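Local coordinates for protein alpha-glucosidase (Pseudoalteromonas sp. K8, PDB 5HQA) that hydrolyses alpha-glucosidic bonds as a chloride-activated family 97 glycoside hydrolase, with a calcium ion beside the pocket that here holds acarbose, at residues K265-W271 with I527-L533; G307-W313 with V351-H357; F490-F495 with Q516-Y520. One frame throughout, in Å; residues are numbered along the deposited sequence.

Contact 1 of 3, residues K265-W271 with I527-L533. With AC1 (4,6-dideoxy-4-{[(1S,4R,5S,6S)-4,5,6-trihydroxy-3-(hydroxymethyl)cyclohex-2-en-1-yl]amino}-alpha-D-glucopyranose), chain B.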
loop_
_atom_site.group_PDB
_atom_site.type_symbol
_atom_site.label_atom_id
_atom_site.label_comp_id
_atom_site.label_asym_id
_atom_site.label_seq_id
_atom_site.Cartn_x
_atom_site.Cartn_y
_atom_site.Cartn_z
ATOM N N LYS A 265 -2.709 -17.340 1.455
ATOM C CA LYS A 265 -4.097 -16.900 1.441
ATOM C C LYS A 265 -4.752 -17.216 2.774
ATOM O O LYS A 265 -4.372 -18.173 3.455
ATOM C CB LYS A 265 -4.861 -17.564 0.296
ATOM C CG LYS A 265 -4.418 -17.046 -1.071
ATOM C CD LYS A 265 -4.952 -17.913 -2.200
ATOM C CE LYS A 265 -4.299 -19.292 -2.171
ATOM N NZ LYS A 265 -4.547 -20.015 -3.439
ATOM N N TYR A 266 -5.730 -16.397 3.161
ATOM C CA TYR A 266 -6.386 -16.605 4.443
ATOM C C TYR A 266 -7.871 -16.304 4.329
ATOM O O TYR A 266 -8.331 -15.665 3.380
ATOM C CB TYR A 266 -5.737 -15.759 5.560
ATOM C CG TYR A 266 -5.944 -14.263 5.482
ATOM C CD1 TYR A 266 -5.246 -13.484 4.561
ATOM C CD2 TYR A 266 -6.801 -13.620 6.364
ATOM C CE1 TYR A 266 -5.422 -12.106 4.501
ATOM C CE2 TYR A 266 -6.981 -12.245 6.316
ATOM C CZ TYR A 266 -6.289 -11.495 5.382
ATOM O OH TYR A 266 -6.477 -10.133 5.333
ATOM N N ILE A 267 -8.620 -16.814 5.306
ATOM C CA ILE A 267 -10.029 -16.483 5.474
ATOM C C ILE A 267 -10.187 -15.895 6.867
ATOM O O ILE A 267 -9.214 -15.781 7.621
ATOM C CB ILE A 267 -10.931 -17.712 5.290
ATOM C CG1 ILE A 267 -10.592 -18.777 6.342
ATOM C CG2 ILE A 267 -10.800 -18.267 3.867
ATOM C CD1 ILE A 267 -11.382 -20.067 6.182
ATOM N N GLY A 268 -11.405 -15.519 7.236
ATOM C CA GLY A 268 -11.537 -14.956 8.556
ATOM C C GLY A 268 -12.949 -14.830 9.059
ATOM O O GLY A 268 -13.886 -14.676 8.274
ATOM N N ILE A 269 -13.106 -14.928 10.377
ATOM C CA ILE A 269 -14.317 -14.475 11.047
ATOM C C ILE A 269 -14.214 -12.957 11.048
ATOM O O ILE A 269 -13.460 -12.370 11.833
ATOM C CB ILE A 269 -14.446 -15.054 12.455
ATOM C CG1 ILE A 269 -14.595 -16.572 12.369
ATOM C CG2 ILE A 269 -15.628 -14.437 13.193
ATOM C CD1 ILE A 269 -14.478 -17.296 13.709
ATOM N N TRP A 270 -14.913 -12.325 10.106
ATOM C CA TRP A 270 -14.622 -10.950 9.723
ATOM C C TRP A 270 -15.801 -10.323 8.980
ATOM O O TRP A 270 -16.469 -9.433 9.513
ATOM C CB TRP A 270 -13.352 -10.895 8.862
ATOM C CG TRP A 270 -13.051 -9.497 8.444
ATOM C CD1 TRP A 270 -12.577 -8.491 9.239
ATOM C CD2 TRP A 270 -13.241 -8.923 7.140
ATOM N NE1 TRP A 270 -12.457 -7.328 8.512
ATOM C CE2 TRP A 270 -12.862 -7.566 7.222
ATOM C CE3 TRP A 270 -13.700 -9.423 5.915
ATOM C CZ2 TRP A 270 -12.927 -6.702 6.127
ATOM C CZ3 TRP A 270 -13.767 -8.565 4.828
ATOM C CH2 TRP A 270 -13.383 -7.219 4.941
ATOM N N TRP A 271 -16.066 -10.784 7.755
ATOM C CA TRP A 271 -17.119 -10.189 6.931
ATOM C C TRP A 271 -18.481 -10.275 7.609
ATOM O O TRP A 271 -19.308 -9.365 7.474
ATOM C CB TRP A 271 -17.148 -10.900 5.582
ATOM C CG TRP A 271 -18.063 -10.348 4.523
ATOM C CD1 TRP A 271 -19.134 -10.986 3.955
ATOM C CD2 TRP A 271 -17.943 -9.088 3.851
ATOM N NE1 TRP A 271 -19.695 -10.194 2.981
ATOM C CE2 TRP A 271 -18.985 -9.024 2.897
ATOM C CE3 TRP A 271 -17.059 -8.006 3.962
ATOM C CZ2 TRP A 271 -19.171 -7.922 2.068
ATOM C CZ3 TRP A 271 -17.237 -6.910 3.130
ATOM C CH2 TRP A 271 -18.283 -6.878 2.191
ATOM N N ILE A 527 -0.229 -11.553 1.395
ATOM C CA ILE A 527 -1.356 -12.299 1.939
ATOM C C ILE A 527 -2.615 -11.771 1.272
ATOM O O ILE A 527 -2.788 -10.556 1.127
ATOM C CB ILE A 527 -1.452 -12.225 3.477
ATOM C CG1 ILE A 527 -1.513 -10.784 3.978
ATOM C CG2 ILE A 527 -0.285 -12.980 4.121
ATOM C CD1 ILE A 527 -1.908 -10.686 5.449
ATOM N N GLN A 528 -3.457 -12.688 0.815
ATOM C CA GLN A 528 -4.701 -12.367 0.139
ATOM C C GLN A 528 -5.826 -13.049 0.894
ATOM O O GLN A 528 -5.770 -14.258 1.140
ATOM C CB GLN A 528 -4.682 -12.839 -1.320
ATOM C CG GLN A 528 -3.687 -12.080 -2.235
ATOM C CD GLN A 528 -4.219 -10.721 -2.693
ATOM O OE1 GLN A 528 -5.154 -10.167 -2.104
ATOM N NE2 GLN A 528 -3.617 -10.175 -3.743
ATOM N N MET A 529 -6.835 -12.284 1.274
ATOM C CA MET A 529 -7.987 -12.874 1.930
ATOM C C MET A 529 -8.972 -13.371 0.891
ATOM O O MET A 529 -9.148 -12.752 -0.158
ATOM C CB MET A 529 -8.670 -11.862 2.849
ATOM C CG MET A 529 -9.592 -12.513 3.856
ATOM S SD MET A 529 -10.315 -11.238 4.907
ATOM C CE MET A 529 -11.048 -12.259 6.192
ATOM N N ALA A 530 -9.587 -14.507 1.179
ATOM C CA ALA A 530 -10.875 -14.852 0.589
ATOM C C ALA A 530 -11.892 -14.364 1.609
ATOM O O ALA A 530 -12.150 -15.029 2.613
ATOM C CB ALA A 530 -10.989 -16.346 0.309
ATOM N N ALA A 531 -12.444 -13.175 1.362
ATOM C CA ALA A 531 -13.128 -12.404 2.391
ATOM C C ALA A 531 -14.525 -12.909 2.733
ATOM O O ALA A 531 -15.050 -12.541 3.792
ATOM C CB ALA A 531 -13.226 -10.942 1.949
ATOM N N ASP A 532 -15.146 -13.733 1.885
ATOM C CA ASP A 532 -16.564 -14.017 2.067
ATOM C C ASP A 532 -16.792 -15.101 3.122
ATOM O O ASP A 532 -15.866 -15.765 3.594
ATOM C CB ASP A 532 -17.191 -14.451 0.746
ATOM C CG ASP A 532 -18.641 -14.028 0.616
ATOM O OD1 ASP A 532 -19.298 -13.763 1.652
ATOM O OD2 ASP A 532 -19.130 -13.972 -0.535
ATOM N N LEU A 533 -18.061 -15.279 3.480
ATOM C CA LEU A 533 -18.443 -16.385 4.344
ATOM C C LEU A 533 -18.181 -17.707 3.626
ATOM O O LEU A 533 -18.451 -17.823 2.424
ATOM C CB LEU A 533 -19.925 -16.285 4.714
ATOM C CG LEU A 533 -20.417 -14.920 5.205
ATOM C CD1 LEU A 533 -21.912 -14.969 5.522
ATOM C CD2 LEU A 533 -19.625 -14.503 6.414
HETATM C C1 AC1 B . -14.520 2.983 10.604
HETATM O O2 AC1 B . -13.043 4.295 9.251
HETATM C C2 AC1 B . -13.110 3.097 10.042
HETATM C C4A AC1 B . -11.693 -4.314 10.846
HETATM C C3 AC1 B . -12.732 1.882 9.238
HETATM O O3 AC1 B . -11.425 2.051 8.661
HETATM C C4 AC1 B . -12.804 0.653 10.106
HETATM N N4A AC1 B . -12.171 -0.553 9.485
HETATM C C5 AC1 B . -14.308 0.500 10.267
HETATM O O5 AC1 B . -14.789 1.607 11.138
HETATM C C6 AC1 B . -14.750 -0.801 10.861
HETATM C C1B AC1 B . -11.215 -1.298 10.381
HETATM C C2B AC1 B . -10.518 -2.562 9.542
HETATM O O2B AC1 B . -10.023 -2.039 8.310
HETATM C C3B AC1 B . -11.417 -3.631 9.387
HETATM O O3B AC1 B . -10.918 -4.671 8.510
HETATM O O4 AC1 B . -12.694 -5.307 10.737
HETATM C C5B AC1 B . -12.075 -3.355 11.856
HETATM C C7B AC1 B . -11.786 -1.775 11.595
HETATM C C6B AC1 B . -12.154 -3.860 13.306
HETATM O O6B AC1 B . -10.851 -4.041 13.764
HETATM O O HOH W 1 -13.365 -15.315 5.038
HETATM O O HOH W 2 -14.936 -13.001 6.418
HETATM O O HOH W 3 -21.286 -11.783 1.200
#
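Strand 264-269 opens the (beta/alpha) barrel of the catalytic domain and strand 527-529 is the last to join its parallel sheet, so this pairing brings the beginning and end of the barrel sequence together. Two backbone hydrogen bonds set the parallel register: Tyr266 N gives to Gln528 O at 2.9 Å, and Ala530 N gives to Tyr266 O at 2.8 Å. The same carbonyls take CA-H...O contacts, Lys265 CA to Gln528 O at 3.1 Å and Met529 CA to Tyr266 O at 3.2 Å.

Beyond Tyr266 the backbones separate, and water takes over. One molecule links Gly268 N with Ala530 O and Asp532 O; a second links Gly268 O and Trp271 N with Ala531 O; a third joins Trp271 NE1 to Asp532 OD1.

The apolar packing turns on Met529. Its CB sits over the face of the Tyr266 ring, 3.8 Å from the centroid, a CH-pi contact, while SD makes oblique Met-aromatic contacts with Tyr266 and with the six-membered ring of Trp270, 4.5 Å from each centroid. Met529 CE ends 3.4 Å from Gly268 N, just where a side chain at Gly268 would clash. Ala531 CB packs 3.8 Å from Trp270 CZ3.

Trp270, the N-cap of helix 271-274, carries the strand end into the glycan pocket. Glu311 and His274 are among the other groups hydrogen-bonded to the acarbose unit AC1, whose O3B accepts a hydrogen bond from Trp270 NE1 at 3.1 Å; a weak second one runs from Trp270 NE1 to AC1 O4 at 3.0 Å.

Contact 2 of 3, residues G307-W313 with V351-H357. With AC1 (4,6-dideoxy-4-{[(1S,4R,5S,6S)-4,5,6-trihydroxy-3-(hydroxymethyl)cyclohex-2-en-1-yl]amino}-alpha-D-glucopyranose), chain B.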
loop_
_atom_site.group_PDB
_atom_site.type_symbol
_atom_site.label_atom_id
_atom_site.label_comp_id
_atom_site.label_asym_id
_atom_site.label_seq_id
_atom_site.Cartn_x
_atom_site.Cartn_y
_atom_site.Cartn_z
ATOM N N GLY A 307 -4.410 -19.686 7.015
ATOM C CA GLY A 307 -4.740 -19.151 8.322
ATOM C C GLY A 307 -6.159 -18.635 8.374
ATOM O O GLY A 307 -6.822 -18.445 7.350
ATOM N N VAL A 308 -6.619 -18.415 9.606
ATOM C CA VAL A 308 -7.943 -17.869 9.881
ATOM C C VAL A 308 -7.766 -16.640 10.763
ATOM O O VAL A 308 -7.314 -16.755 11.907
ATOM C CB VAL A 308 -8.863 -18.893 10.560
ATOM C CG1 VAL A 308 -10.188 -18.240 10.944
ATOM C CG2 VAL A 308 -9.079 -20.102 9.654
ATOM N N LEU A 309 -8.100 -15.468 10.229
ATOM C CA LEU A 309 -8.208 -14.268 11.047
ATOM C C LEU A 309 -9.471 -14.335 11.893
ATOM O O LEU A 309 -10.535 -14.725 11.406
ATOM C CB LEU A 309 -8.259 -13.026 10.154
ATOM C CG LEU A 309 -8.628 -11.692 10.815
ATOM C CD1 LEU A 309 -7.477 -11.156 11.690
ATOM C CD2 LEU A 309 -9.042 -10.660 9.752
ATOM N N VAL A 310 -9.368 -13.946 13.163
ATOM C CA VAL A 310 -10.538 -13.876 14.035
ATOM C C VAL A 310 -10.515 -12.544 14.768
ATOM O O VAL A 310 -9.586 -12.277 15.542
ATOM C CB VAL A 310 -10.594 -15.033 15.044
ATOM C CG1 VAL A 310 -11.842 -14.908 15.878
ATOM C CG2 VAL A 310 -10.576 -16.376 14.338
ATOM N N GLU A 311 -11.531 -11.711 14.526
ATOM C CA GLU A 311 -11.683 -10.434 15.214
ATOM C C GLU A 311 -12.761 -10.543 16.285
ATOM O O GLU A 311 -13.757 -11.253 16.122
ATOM C CB GLU A 311 -12.038 -9.308 14.238
ATOM C CG GLU A 311 -10.999 -9.121 13.160
ATOM C CD GLU A 311 -11.216 -7.867 12.340
ATOM O OE1 GLU A 311 -12.250 -7.193 12.526
ATOM O OE2 GLU A 311 -10.345 -7.566 11.493
ATOM N N GLY A 312 -12.553 -9.825 17.383
ATOM C CA GLY A 312 -13.474 -9.884 18.497
ATOM C C GLY A 312 -13.169 -10.969 19.498
ATOM O O GLY A 312 -14.056 -11.345 20.274
ATOM N N TRP A 313 -11.942 -11.492 19.501
ATOM C CA TRP A 313 -11.585 -12.588 20.393
ATOM C C TRP A 313 -11.259 -12.108 21.801
ATOM O O TRP A 313 -11.381 -12.886 22.752
ATOM C CB TRP A 313 -10.384 -13.354 19.821
ATOM C CG TRP A 313 -9.133 -12.513 19.806
ATOM C CD1 TRP A 313 -8.715 -11.671 18.807
ATOM C CD2 TRP A 313 -8.161 -12.404 20.854
ATOM N NE1 TRP A 313 -7.541 -11.057 19.169
ATOM C CE2 TRP A 313 -7.180 -11.486 20.421
ATOM C CE3 TRP A 313 -8.026 -12.997 22.117
ATOM C CZ2 TRP A 313 -6.071 -11.149 21.202
ATOM C CZ3 TRP A 313 -6.924 -12.662 22.896
ATOM C CH2 TRP A 313 -5.960 -11.744 22.432
ATOM N N VAL A 351 -3.690 -25.302 10.019
ATOM C CA VAL A 351 -4.189 -23.966 9.716
ATOM C C VAL A 351 -3.879 -23.070 10.900
ATOM O O VAL A 351 -4.173 -23.427 12.045
ATOM C CB VAL A 351 -5.702 -23.990 9.448
ATOM C CG1 VAL A 351 -6.218 -22.561 9.223
ATOM C CG2 VAL A 351 -6.017 -24.912 8.280
ATOM N N GLN A 352 -3.306 -21.906 10.645
ATOM C CA GLN A 352 -2.924 -21.076 11.774
ATOM C C GLN A 352 -4.008 -20.077 12.136
ATOM O O GLN A 352 -4.816 -19.668 11.299
ATOM C CB GLN A 352 -1.617 -20.354 11.490
ATOM C CG GLN A 352 -0.447 -21.203 11.915
ATOM C CD GLN A 352 0.822 -20.536 11.603
ATOM O OE1 GLN A 352 1.141 -20.341 10.436
ATOM N NE2 GLN A 352 1.558 -20.134 12.633
ATOM N N LEU A 353 -4.040 -19.716 13.415
ATOM C CA LEU A 353 -4.803 -18.557 13.844
ATOM C C LEU A 353 -4.030 -17.298 13.473
ATOM O O LEU A 353 -2.820 -17.215 13.709
ATOM C CB LEU A 353 -5.049 -18.615 15.351
ATOM C CG LEU A 353 -5.730 -17.420 16.013
ATOM C CD1 LEU A 353 -7.166 -17.284 15.540
ATOM C CD2 LEU A 353 -5.676 -17.574 17.526
ATOM N N ILE A 354 -4.713 -16.333 12.868
ATOM C CA ILE A 354 -4.130 -15.027 12.588
ATOM C C ILE A 354 -4.628 -14.075 13.668
ATOM O O ILE A 354 -5.838 -13.971 13.902
ATOM C CB ILE A 354 -4.490 -14.544 11.173
ATOM C CG1 ILE A 354 -3.790 -15.438 10.149
ATOM C CG2 ILE A 354 -4.115 -13.091 10.974
ATOM C CD1 ILE A 354 -4.307 -15.271 8.747
ATOM N N GLY A 355 -3.690 -13.423 14.367
ATOM C CA GLY A 355 -4.040 -12.589 15.498
ATOM C C GLY A 355 -4.616 -11.247 15.075
ATOM O O GLY A 355 -4.557 -10.847 13.909
ATOM N N HIS A 356 -5.187 -10.542 16.049
ATOM C CA HIS A 356 -5.855 -9.276 15.762
ATOM C C HIS A 356 -5.733 -8.364 16.968
ATOM O O HIS A 356 -6.146 -8.740 18.070
ATOM C CB HIS A 356 -7.330 -9.478 15.412
ATOM C CG HIS A 356 -8.007 -8.219 14.975
ATOM N ND1 HIS A 356 -9.157 -7.743 15.569
ATOM C CD2 HIS A 356 -7.679 -7.323 14.012
ATOM C CE1 HIS A 356 -9.519 -6.615 14.978
ATOM N NE2 HIS A 356 -8.640 -6.339 14.029
ATOM N N HIS A 357 -5.191 -7.167 16.743
ATOM C CA HIS A 357 -4.979 -6.149 17.772
ATOM C C HIS A 357 -5.605 -4.853 17.268
ATOM O O HIS A 357 -4.920 -4.058 16.623
ATOM C CB HIS A 357 -3.490 -5.943 18.059
ATOM C CG HIS A 357 -2.833 -7.089 18.760
ATOM N ND1 HIS A 357 -1.466 -7.221 18.828
ATOM C CD2 HIS A 357 -3.349 -8.147 19.430
ATOM C CE1 HIS A 357 -1.163 -8.316 19.505
ATOM N NE2 HIS A 357 -2.289 -8.894 19.884
HETATM C C1 AC1 B . -14.520 2.983 10.604
HETATM O O2 AC1 B . -13.043 4.295 9.251
HETATM C C2 AC1 B . -13.110 3.097 10.042
HETATM C C4A AC1 B . -11.693 -4.314 10.846
HETATM C C3 AC1 B . -12.732 1.882 9.238
HETATM O O3 AC1 B . -11.425 2.051 8.661
HETATM C C4 AC1 B . -12.804 0.653 10.106
HETATM N N4A AC1 B . -12.171 -0.553 9.485
HETATM C C5 AC1 B . -14.308 0.500 10.267
HETATM O O5 AC1 B . -14.789 1.607 11.138
HETATM C C6 AC1 B . -14.750 -0.801 10.861
HETATM C C1B AC1 B . -11.215 -1.298 10.381
HETATM C C2B AC1 B . -10.518 -2.562 9.542
HETATM O O2B AC1 B . -10.023 -2.039 8.310
HETATM C C3B AC1 B . -11.417 -3.631 9.387
HETATM O O3B AC1 B . -10.918 -4.671 8.510
HETATM O O4 AC1 B . -12.694 -5.307 10.737
HETATM C C5B AC1 B . -12.075 -3.355 11.856
HETATM C C7B AC1 B . -11.786 -1.775 11.595
HETATM C C6B AC1 B . -12.154 -3.860 13.306
HETATM O O6B AC1 B . -10.851 -4.041 13.764
HETATM O O HOH W 4 -7.302 -13.683 16.167
HETATM O O HOH W 5 -10.056 -8.954 17.902
#
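Val308 satisfies both its backbone groups on the neighbouring strand: Val308 N donates to Gln352 O at 2.8 Å, and Val308 O accepts from Ile354 N at 2.8 Å. The ladder then loosens. Val310 N, 3.6 Å from Ile354 O, is buried without any partner, but a water donates to Val310 O and Ile354 O at 2.8 and 2.7 Å. These are adjacent parallel strands of the catalytic (beta/alpha) barrel, joined by a beta-alpha-beta crossover through helix 339-349. At their C-terminal ends Trp313 NE1 donates to His356 O at 2.9 Å, and another water bridges Gly312 N and His356 ND1. Glu311 lays its CG over the His356 ring, 3.4 Å from the centroid, a CH-pi contact. Glu311 OE2 also lies over that ring, 3.3 Å from His356 NE2 but at too poor an angle for a hydrogen bond; the carboxylate is satisfied by others: OE2 forms a salt bridge with Lys386, OE1 accepts from Trp280, and Glu311 OE1 also takes a 2.6 Å hydrogen bond from AC1 O4. His356 CE1 approaches AC1 O6B to 3.1 Å.

Contact 3 of 3, residues F490-F495 with Q516-Y520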
loop_
_atom_site.group_PDB
_atom_site.type_symbol
_atom_site.label_atom_id
_atom_site.label_comp_id
_atom_site.label_asym_id
_atom_site.label_seq_id
_atom_site.Cartn_x
_atom_site.Cartn_y
_atom_site.Cartn_z
ATOM N N PHE A 490 -6.638 -5.685 0.542
ATOM C CA PHE A 490 -7.942 -5.220 0.060
ATOM C C PHE A 490 -9.095 -6.108 0.526
ATOM O O PHE A 490 -10.246 -5.647 0.570
ATOM C CB PHE A 490 -7.926 -5.150 -1.477
ATOM C CG PHE A 490 -9.197 -4.597 -2.076
ATOM C CD1 PHE A 490 -9.345 -3.230 -2.270
ATOM C CD2 PHE A 490 -10.244 -5.446 -2.434
ATOM C CE1 PHE A 490 -10.522 -2.710 -2.807
ATOM C CE2 PHE A 490 -11.431 -4.937 -2.969
ATOM C CZ PHE A 490 -11.567 -3.566 -3.152
ATOM N N THR A 491 -8.798 -7.353 0.907
ATOM C CA THR A 491 -9.710 -8.470 1.183
ATOM C C THR A 491 -10.648 -8.694 -0.006
ATOM O O THR A 491 -11.855 -8.438 0.082
ATOM C CB THR A 491 -10.489 -8.279 2.501
ATOM O OG1 THR A 491 -11.528 -7.305 2.360
ATOM C CG2 THR A 491 -9.552 -7.851 3.635
ATOM N N PRO A 492 -10.133 -9.206 -1.125
ATOM C CA PRO A 492 -10.972 -9.467 -2.298
ATOM C C PRO A 492 -11.824 -10.719 -2.107
ATOM O O PRO A 492 -11.764 -11.401 -1.083
ATOM C CB PRO A 492 -9.942 -9.663 -3.408
ATOM C CG PRO A 492 -8.781 -10.263 -2.704
ATOM C CD PRO A 492 -8.725 -9.564 -1.372
ATOM N N GLY A 493 -12.638 -11.014 -3.122
ATOM C CA GLY A 493 -13.272 -12.320 -3.207
ATOM C C GLY A 493 -14.668 -12.443 -2.624
ATOM O O GLY A 493 -15.019 -13.496 -2.087
ATOM N N ILE A 494 -15.491 -11.405 -2.728
ATOM C CA ILE A 494 -16.877 -11.520 -2.278
ATOM C C ILE A 494 -17.686 -12.205 -3.374
ATOM O O ILE A 494 -17.756 -11.720 -4.509
ATOM C CB ILE A 494 -17.469 -10.146 -1.915
ATOM C CG1 ILE A 494 -16.749 -9.554 -0.699
ATOM C CG2 ILE A 494 -18.965 -10.262 -1.616
ATOM C CD1 ILE A 494 -16.842 -10.425 0.553
ATOM N N PHE A 495 -18.291 -13.344 -3.037
ATOM C CA PHE A 495 -19.082 -14.133 -3.973
ATOM C C PHE A 495 -20.573 -13.886 -3.852
ATOM O O PHE A 495 -21.282 -13.975 -4.856
ATOM C CB PHE A 495 -18.833 -15.634 -3.770
ATOM C CG PHE A 495 -17.660 -16.164 -4.548
ATOM C CD1 PHE A 495 -16.662 -15.317 -4.990
ATOM C CD2 PHE A 495 -17.566 -17.517 -4.846
ATOM C CE1 PHE A 495 -15.573 -15.814 -5.707
ATOM C CE2 PHE A 495 -16.493 -18.020 -5.568
ATOM C CZ PHE A 495 -15.495 -17.171 -6.001
ATOM N N GLN A 516 -14.272 -9.803 -9.079
ATOM C CA GLN A 516 -13.786 -10.223 -7.767
ATOM C C GLN A 516 -12.633 -11.211 -7.895
ATOM O O GLN A 516 -11.696 -11.183 -7.090
ATOM C CB GLN A 516 -14.919 -10.836 -6.947
ATOM C CG GLN A 516 -15.974 -9.831 -6.498
ATOM C CD GLN A 516 -15.397 -8.764 -5.593
ATOM O OE1 GLN A 516 -14.723 -9.070 -4.603
ATOM N NE2 GLN A 516 -15.625 -7.500 -5.948
ATOM N N LEU A 517 -12.682 -12.093 -8.902
ATOM C CA LEU A 517 -11.574 -13.022 -9.121
ATOM C C LEU A 517 -10.334 -12.292 -9.628
ATOM O O LEU A 517 -9.207 -12.583 -9.199
ATOM C CB LEU A 517 -11.989 -14.103 -10.115
ATOM C CG LEU A 517 -13.183 -14.961 -9.711
ATOM C CD1 LEU A 517 -13.512 -15.944 -10.818
ATOM C CD2 LEU A 517 -12.880 -15.690 -8.413
ATOM N N ALA A 518 -10.526 -11.342 -10.543
ATOM C CA ALA A 518 -9.402 -10.611 -11.115
ATOM C C ALA A 518 -8.586 -9.882 -10.050
ATOM O O ALA A 518 -7.378 -9.670 -10.232
ATOM C CB ALA A 518 -9.917 -9.620 -12.158
ATOM N N LEU A 519 -9.219 -9.489 -8.936
ATOM C CA LEU A 519 -8.506 -8.735 -7.904
ATOM C C LEU A 519 -7.279 -9.476 -7.391
ATOM O O LEU A 519 -6.315 -8.843 -6.949
ATOM C CB LEU A 519 -9.433 -8.431 -6.732
ATOM C CG LEU A 519 -10.643 -7.552 -7.028
ATOM C CD1 LEU A 519 -11.441 -7.306 -5.748
ATOM C CD2 LEU A 519 -10.204 -6.239 -7.667
ATOM N N TYR A 520 -7.299 -10.812 -7.412
ATOM C CA TYR A 520 -6.181 -11.571 -6.862
ATOM C C TYR A 520 -4.916 -11.402 -7.684
ATOM O O TYR A 520 -3.821 -11.687 -7.184
ATOM C CB TYR A 520 -6.557 -13.060 -6.744
ATOM C CG TYR A 520 -7.535 -13.284 -5.614
ATOM C CD1 TYR A 520 -7.087 -13.544 -4.327
ATOM C CD2 TYR A 520 -8.899 -13.174 -5.823
ATOM C CE1 TYR A 520 -7.972 -13.715 -3.282
ATOM C CE2 TYR A 520 -9.796 -13.338 -4.781
ATOM C CZ TYR A 520 -9.326 -13.611 -3.513
ATOM O OH TYR A 520 -10.215 -13.767 -2.476
#
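One side-chain oxygen holds this loop to the helix. Gln516 OE1 accepts from two successive backbone amides, Ile494 N at 3.1 Å and Gly493 N at 3.2 Å, the first with the straighter geometry. Gln460 also donates to OE1, while the amide nitrogen of Gln516 reaches Thr511. Tyr520 spends its hydroxyl on Met529 O, and the same OH lies 3.5 Å from Gly493 CA; a side chain at Gly493 would collide with it, and the backbone angles of Gly493 call for glycine in any case.

Next to these polar groups Pro492 packs flat against the helix. Its CG stands 3.7 Å from the centroid of the Tyr520 ring, over the face in a CH-pi contact, and Pro492 CB meets Leu519 CB at 3.6 Å. Outer contacts flank the proline: Phe490 CE2 touches Leu519 CD1 at 3.7 Å, and Phe495 brings a ring edge to Leu517, with CE1 3.8 Å from CD2. Helix 474-478 adds to the packing at Phe490, helix 541-549 at Phe495.

Helix 513-522 immediately precedes strand 527-529, so this is loop-on-helix packing in the last helix-strand unit of the TIM-barrel-like catalytic domain.

All three contacts are buried, and all belong to the catalytic domain. Contacts 1 and 2 are pairings in one parallel sheet, separated by the pairing of strands 264-269 and 307-310, whose bonds are Ile269 N to Leu309 O at 2.8 Å and Leu309 N to Ile267 O at 2.9 Å; both contacts deliver pocket residues to AC1. Contact 3 has no strand pairing; it lies on the flank of contact 1 away from contact 2, where Tyr520 OH meets Met529 O at 2.7 Å and Phe495 N meets Asp532 OD2 at 2.7 Å. Backbone ladders eked out by water thus give way there to a glutamine side chain and apolar packing. Contacts 2 and 3 do not touch.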